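Local coordinates for tyrosine recombinase XerH (Helicobacter pylori, PDB 5JJV), which catalyses site-specific cutting and rejoining of DNA as a tyrosine recombinase and takes part in chromosome segregation, at a contact of chain A with DNA and the interface of chains B and A. Numbering follows the deposited sequence. Chains: chain A/B, Tyrosine recombinase XerH.

Chain A takes part in both contacts, but they share no residue, and the centres of their C-alpha atoms lie about 36 Å apart. Contact 1 uses the start of helix 123-143 and a distant loop lysine to hold the DNA backbone; its centre is about 15 Å from A:Lys240 and 18 Å from A:Arg214. Contact 2 joins two protein chains, with the C-terminal segment of chain B lying on strands 232-238 and 244-250 of chain A. Its centre is about 31 Å from B:Arg214. One subunit thus grips DNA while accepting a neighbour's tail, which probably links substrate binding to assembly.

Contact 1: a contact of chain A with DNA. Residues chain A 121-122, 124-125, 306. With nucleotides of chain C.
A:Ser122 and A:Thr125 meet the phosphate of DA10 of chain C at the N-terminal cap of helix 123-143, in the core-binding part of this tyrosine recombinase of the phage integrase family. The backbone N-H of A:Ser122 donates to the phosphate oxygen OP2 of DA10 at 3.2 Å and is nearly straight, 167° at the hydrogen. The hydroxyl OG1 of A:Thr125 grips the same OP2 at 2.6 Å, giving that oxygen two donors where the helix dipole probably adds some positive potential.

Traced outward, A:Thr125 starts with CB, which the hydroxyl bond draws to 3.2 Å from OP2 of DA10; the chain then forks. The OG1 branch stands anti to the carbonyl carbon (chi1 -62°), which carries the hydroxyl to OP2, with a weak additional bond to the ester oxygen O5' of DA10. The methyl CG2 stays beside the same phosphate oxygen, 3.7 Å from OP2 of DA10.

A:Ser122 both binds the phosphate and caps the helix. Its OG donates to O5' of DA10 at 3.2 Å. It also accepts the N-H of A:Thr125, with OG of A:Ser122 and N of A:Thr125 3.3 Å apart. A further bond of undecided direction joins the two hydroxyls, so the capping network positions both side chains for the phosphate.

A:Ala124 reaches further along the strand: its CB lies 3.8 Å from C8 of DA11 of chain C, on the major-groove side of that paired base, while its backbone N reaches OP2 of DA11 through water 1. Across the strand backbone from the core-binding helix, A:Lys306 comes from a loop of the catalytic region, so that both regions of the protein hold this one strand. It forms a salt bridge, NZ to OP1 of DA11 at 3.0 Å.

Contact 2: the interface of chains B and A. Residues chain B 350, 354, 357, 361; chain A 232, 248, 250.
Helix 350-357 and the following 3-10 turn 358-361 of chain B, beyond the segment carrying the nucleophile B:Tyr345, pack against strands 232-238 and 244-250 of chain A. Such docking of a C-terminal segment in trans is typical of tyrosine recombinase assemblies, and probably couples neighbouring active sites.

The polar centre is the ammonium of A:Lys250, pinned by salt bridges to two carboxylates of chain B. Its NZ donates at 2.6 Å to OE2 of B:Glu361, which accepts through its syn lone pair, the one on the side of OE1. The bond from the same NZ to OE2 of B:Glu354 measures 2.9 Å; it also arrives on the syn side, but 31° out of the carboxylate plane. Both glutamate side chains cross that of A:Lys250 at about a right angle. Bends at chi2 (-52°) and chi4 (68°) bring the ammonium there, with CE of A:Lys250 passing close to the carboxylate of B:Glu354. The paired acids probably stabilise the charged lysine.

Next to this cluster A:Met248 supplies the apolar surface. Its CG meets CB of B:Ala357 at 3.7 Å. SD lies against the backbone N and CA of B:Glu354, with the carboxylate oxygen OE1 folded back near it, and the terminal methyl CE reaches CD of B:Lys350, also at 3.7 Å. B:Lys350 crosses A:Met248 roughly perpendicularly and points its NZ at SG of A:Cys232; the modelled 2.8 Å between them is short, and its exact value is doubtful.

Backbones join through solvent: water 2 bonds to the carbonyl O of B:Ala357 at 2.8 Å and lies 3.0 Å from the backbone N of A:Lys250.

Contact 1: a contact of chain A with DNA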
ATOM      1  N   LEU A 121      -4.106  16.275  30.533  1.00 80.72           N
ATOM      2  CA  LEU A 121      -3.136  15.817  29.546  1.00 75.52           C
ATOM      3  C   LEU A 121      -3.622  16.109  28.131  1.00 73.83           C
ATOM      4  O   LEU A 121      -4.821  16.262  27.896  1.00 73.90           O
ATOM      5  CB  LEU A 121      -2.864  14.320  29.714  1.00 72.93           C
ATOM      6  CG  LEU A 121      -2.355  13.880  31.089  1.00 70.05           C
ATOM      7  CD1 LEU A 121      -2.080  12.384  31.114  1.00 67.47           C
ATOM      8  CD2 LEU A 121      -1.110  14.665  31.479  1.00 68.28           C
ATOM      9  N   SER A 122      -2.685  16.191  27.191  1.00 73.09           N
ATOM     10  CA  SER A 122      -3.022  16.471  25.800  1.00 73.99           C
ATOM     11  C   SER A 122      -3.744  15.292  25.159  1.00 74.62           C
ATOM     12  O   SER A 122      -3.710  14.176  25.679  1.00 73.83           O
ATOM     13  CB  SER A 122      -1.762  16.810  24.998  1.00 72.73           C
ATOM     14  OG  SER A 122      -0.901  15.689  24.901  1.00 71.99           O
ATOM     15  N   ALA A 124      -2.932  13.837  22.450  1.00 66.75           N
ATOM     16  CA  ALA A 124      -1.904  12.915  21.980  1.00 66.14           C
ATOM     17  C   ALA A 124      -1.476  11.959  23.088  1.00 62.81           C
ATOM     18  O   ALA A 124      -1.279  10.768  22.851  1.00 61.72           O
ATOM     19  CB  ALA A 124      -0.703  13.685  21.449  1.00 64.12           C
ATOM     20  N   THR A 125      -1.336  12.489  24.298  1.00 62.23           N
ATOM     21  CA  THR A 125      -0.978  11.675  25.454  1.00 64.17           C
ATOM     22  C   THR A 125      -2.098  10.690  25.781  1.00 67.86           C
ATOM     23  O   THR A 125      -1.846   9.515  26.051  1.00 68.45           O
ATOM     24  CB  THR A 125      -0.680  12.549  26.687  1.00 62.01           C
ATOM     25  OG1 THR A 125       0.449  13.389  26.416  1.00 57.79           O
ATOM     26  CG2 THR A 125      -0.378  11.683  27.901  1.00 60.87           C
ATOM     27  N   LYS A 306       6.445  25.520  20.145  1.00 62.81           N
ATOM     28  CA  LYS A 306       7.587  24.616  20.218  1.00 62.56           C
ATOM     29  C   LYS A 306       8.872  25.407  19.993  1.00 62.08           C
ATOM     30  O   LYS A 306       8.912  26.301  19.148  1.00 61.22           O
ATOM     31  CB  LYS A 306       7.460  23.494  19.184  1.00 61.16           C
ATOM     32  CG  LYS A 306       6.112  22.785  19.184  1.00 62.23           C
ATOM     33  CD  LYS A 306       5.927  21.914  20.415  1.00 65.23           C
ATOM     34  CE  LYS A 306       4.605  21.164  20.356  1.00 66.58           C
ATOM     35  NZ  LYS A 306       4.480  20.155  21.444  1.00 69.58           N
TER
ATOM     36  P    DA C   9       2.745  12.455  33.121  1.00 84.63           P
ATOM     37  OP1  DA C   9       1.727  13.214  33.879  1.00 88.78           O
ATOM     38  OP2  DA C   9       2.519  11.023  32.823  1.00 88.05           O
ATOM     39  O5'  DA C   9       3.005  13.241  31.755  1.00 79.45           O
ATOM     40  C5'  DA C   9       3.518  14.564  31.797  1.00 78.33           C
ATOM     41  C4'  DA C   9       3.868  15.058  30.407  1.00 74.08           C
ATOM     42  O4'  DA C   9       4.964  14.283  29.875  1.00 71.85           O
ATOM     43  C3'  DA C   9       2.737  14.961  29.379  1.00 72.95           C
ATOM     44  O3'  DA C   9       2.378  16.264  28.939  1.00 72.11           O
ATOM     45  C2'  DA C   9       3.327  14.116  28.235  1.00 68.83           C
ATOM     46  C1'  DA C   9       4.825  14.219  28.484  1.00 68.96           C
ATOM     47  N9   DA C   9       5.584  13.070  27.993  1.00 68.50           N
ATOM     48  C8   DA C   9       5.519  11.783  28.451  1.00 67.28           C
ATOM     49  N7   DA C   9       6.322  10.957  27.823  1.00 65.30           N
ATOM     50  C5   DA C   9       6.960  11.757  26.890  1.00 66.75           C
ATOM     51  C6   DA C   9       7.937  11.482  25.910  1.00 65.97           C
ATOM     52  N6   DA C   9       8.456  10.267  25.707  1.00 57.85           N
ATOM     53  N1   DA C   9       8.360  12.509  25.144  1.00 60.38           N
ATOM     54  C2   DA C   9       7.839  13.725  25.348  1.00 63.13           C
ATOM     55  N3   DA C   9       6.919  14.104  26.236  1.00 66.33           N
ATOM     56  C4   DA C   9       6.518  13.064  26.982  1.00 66.73           C
ATOM     57  P    DA C  10       1.112  16.477  27.976  1.00 73.66           P
ATOM     58  OP1  DA C  10       0.570  17.828  28.246  1.00 77.06           O
ATOM     59  OP2  DA C  10       0.231  15.298  28.114  1.00 76.02           O
ATOM     60  O5'  DA C  10       1.750  16.463  26.511  1.00 70.75           O
ATOM     61  C5'  DA C  10       2.875  17.287  26.225  1.00 67.75           C
ATOM     62  C4'  DA C  10       3.358  17.078  24.800  1.00 65.47           C
ATOM     63  O4'  DA C  10       4.189  15.887  24.731  1.00 66.71           O
ATOM     64  C3'  DA C  10       2.247  16.883  23.761  1.00 61.67           C
ATOM     65  O3'  DA C  10       2.511  17.681  22.614  1.00 61.11           O
ATOM     66  C2'  DA C  10       2.334  15.393  23.432  1.00 59.77           C
ATOM     67  C1'  DA C  10       3.822  15.148  23.593  1.00 62.21           C
ATOM     68  N9   DA C  10       4.163  13.745  23.804  1.00 62.31           N
ATOM     69  C8   DA C  10       3.525  12.854  24.619  1.00 60.76           C
ATOM     70  N7   DA C  10       4.051  11.652  24.603  1.00 59.86           N
ATOM     71  C5   DA C  10       5.108  11.763  23.715  1.00 61.18           C
ATOM     72  C6   DA C  10       6.067  10.837  23.257  1.00 59.27           C
ATOM     73  N6   DA C  10       6.110   9.563  23.658  1.00 59.17           N
ATOM     74  N1   DA C  10       6.985  11.273  22.369  1.00 56.13           N
ATOM     75  C2   DA C  10       6.940  12.549  21.971  1.00 54.89           C
ATOM     76  N3   DA C  10       6.089  13.509  22.328  1.00 58.96           N
ATOM     77  C4   DA C  10       5.190  13.047  23.211  1.00 60.29           C
ATOM     78  P    DA C  11       1.333  18.013  21.574  1.00 58.47           P
ATOM     79  OP1  DA C  11       1.877  18.936  20.554  1.00 61.69           O
ATOM     80  OP2  DA C  11       0.151  18.413  22.368  1.00 61.61           O
ATOM     81  O5'  DA C  11       1.033  16.607  20.866  1.00 65.25           O
ATOM     82  C5'  DA C  11       1.357  16.406  19.492  1.00 61.00           C
ATOM     83  C4'  DA C  11       2.845  16.157  19.309  1.00 55.83           C
ATOM     84  O4'  DA C  11       3.273  15.073  20.176  1.00 55.06           O
ATOM     85  C3'  DA C  11       3.254  15.759  17.890  1.00 56.49           C
ATOM     86  O3'  DA C  11       4.399  16.491  17.484  1.00 53.81           O
ATOM     87  C2'  DA C  11       3.550  14.265  17.998  1.00 54.16           C
ATOM     88  C1'  DA C  11       4.026  14.140  19.436  1.00 54.39           C
ATOM     89  N9   DA C  11       3.809  12.809  20.001  1.00 60.50           N
ATOM     90  C8   DA C  11       2.805  12.420  20.842  1.00 63.12           C
ATOM     91  N7   DA C  11       2.858  11.152  21.180  1.00 62.58           N
ATOM     92  C5   DA C  11       3.972  10.676  20.510  1.00 61.11           C
ATOM     93  C6   DA C  11       4.574   9.404  20.451  1.00 63.59           C
ATOM     94  N6   DA C  11       4.108   8.337  21.108  1.00 62.21           N
ATOM     95  N1   DA C  11       5.678   9.269  19.686  1.00 65.03           N
ATOM     96  C2   DA C  11       6.143  10.339  19.029  1.00 60.54           C
ATOM     97  N3   DA C  11       5.664  11.580  19.007  1.00 60.98           N
ATOM     98  C4   DA C  11       4.568  11.684  19.775  1.00 60.81           C
TER
HETATM   99  O   HOH W   1      -2.190  16.696  21.663  1.00 55.44           O

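Contact 2: the interface of chains B and A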
ATOM      1  N   LYS B 350      20.397  13.673  -8.227  1.00 49.49           N
ATOM      2  CA  LYS B 350      20.941  15.003  -7.960  1.00 51.11           C
ATOM      3  C   LYS B 350      19.961  16.112  -8.327  1.00 52.00           C
ATOM      4  O   LYS B 350      19.762  17.051  -7.557  1.00 53.06           O
ATOM      5  CB  LYS B 350      22.253  15.202  -8.722  1.00 60.21           C
ATOM      6  CG  LYS B 350      22.629  16.660  -8.955  1.00 65.25           C
ATOM      7  CD  LYS B 350      23.717  17.128  -8.004  1.00 65.64           C
ATOM      8  CE  LYS B 350      24.077  18.588  -8.260  1.00 66.78           C
ATOM      9  NZ  LYS B 350      25.393  18.964  -7.668  1.00 65.26           N
ATOM     10  N   GLU B 354      18.451  18.621  -5.719  1.00 48.32           N
ATOM     11  CA  GLU B 354      18.717  20.029  -5.985  1.00 54.25           C
ATOM     12  C   GLU B 354      17.474  20.890  -5.763  1.00 53.10           C
ATOM     13  O   GLU B 354      17.567  22.000  -5.241  1.00 54.04           O
ATOM     14  CB  GLU B 354      19.229  20.207  -7.417  1.00 62.23           C
ATOM     15  CG  GLU B 354      19.459  21.650  -7.838  1.00 76.18           C
ATOM     16  CD  GLU B 354      20.802  22.184  -7.387  1.00 85.27           C
ATOM     17  OE1 GLU B 354      21.657  21.370  -6.978  1.00 86.80           O
ATOM     18  OE2 GLU B 354      21.004  23.415  -7.445  1.00 90.26           O
ATOM     19  N   ALA B 357      17.209  21.546  -1.960  1.00 45.74           N
ATOM     20  CA  ALA B 357      18.334  22.264  -1.370  1.00 48.33           C
ATOM     21  C   ALA B 357      18.429  23.713  -1.843  1.00 51.91           C
ATOM     22  O   ALA B 357      19.046  24.546  -1.176  1.00 54.61           O
ATOM     23  CB  ALA B 357      19.634  21.535  -1.673  1.00 49.18           C
ATOM     24  N   GLU B 361      18.198  29.704  -1.901  1.00 69.61           N
ATOM     25  CA  GLU B 361      18.796  30.628  -2.860  1.00 73.32           C
ATOM     26  C   GLU B 361      17.769  31.604  -3.424  1.00 78.60           C
ATOM     27  O   GLU B 361      18.054  32.337  -4.369  1.00 85.77           O
ATOM     28  CB  GLU B 361      19.452  29.851  -4.004  1.00 71.86           C
ATOM     29  CG  GLU B 361      20.556  28.909  -3.559  1.00 71.32           C
ATOM     30  CD  GLU B 361      20.795  27.780  -4.544  1.00 75.25           C
ATOM     31  OE1 GLU B 361      20.299  27.870  -5.687  1.00 79.08           O
ATOM     32  OE2 GLU B 361      21.472  26.800  -4.171  1.00 72.66           O
TER
ATOM     33  N   CYS A 232      27.886  20.767  -4.028  1.00 55.66           N
ATOM     34  CA  CYS A 232      26.756  20.155  -3.338  1.00 55.48           C
ATOM     35  C   CYS A 232      27.204  19.061  -2.377  1.00 52.02           C
ATOM     36  O   CYS A 232      27.979  18.180  -2.747  1.00 52.66           O
ATOM     37  CB  CYS A 232      25.764  19.573  -4.348  1.00 54.59           C
ATOM     38  SG  CYS A 232      25.059  20.773  -5.496  1.00 59.05           S
ATOM     39  N   MET A 248      20.407  16.896   0.412  1.00 50.55           N
ATOM     40  CA  MET A 248      21.440  17.735  -0.181  1.00 50.08           C
ATOM     41  C   MET A 248      21.560  19.076   0.532  1.00 49.78           C
ATOM     42  O   MET A 248      20.563  19.696   0.897  1.00 50.59           O
ATOM     43  CB  MET A 248      21.165  17.957  -1.669  1.00 49.87           C
ATOM     44  CG  MET A 248      22.165  18.880  -2.349  1.00 48.58           C
ATOM     45  SD  MET A 248      22.017  18.867  -4.142  1.00 61.59           S
ATOM     46  CE  MET A 248      22.503  17.180  -4.496  1.00 40.94           C
ATOM     47  N   LYS A 250      23.776  22.710   0.036  1.00 53.14           N
ATOM     48  CA  LYS A 250      24.705  23.522  -0.742  1.00 52.14           C
ATOM     49  C   LYS A 250      25.905  23.920   0.109  1.00 51.38           C
ATOM     50  O   LYS A 250      25.755  24.354   1.251  1.00 51.97           O
ATOM     51  CB  LYS A 250      24.009  24.765  -1.299  1.00 53.27           C
ATOM     52  CG  LYS A 250      23.000  24.466  -2.394  1.00 56.95           C
ATOM     53  CD  LYS A 250      23.624  23.618  -3.491  1.00 61.31           C
ATOM     54  CE  LYS A 250      22.708  23.503  -4.697  1.00 59.91           C
ATOM     55  NZ  LYS A 250      22.547  24.805  -5.398  1.00 57.97           N
TER
HETATM   56  O   HOH W   2      21.129  24.024   0.613  1.00 49.86           O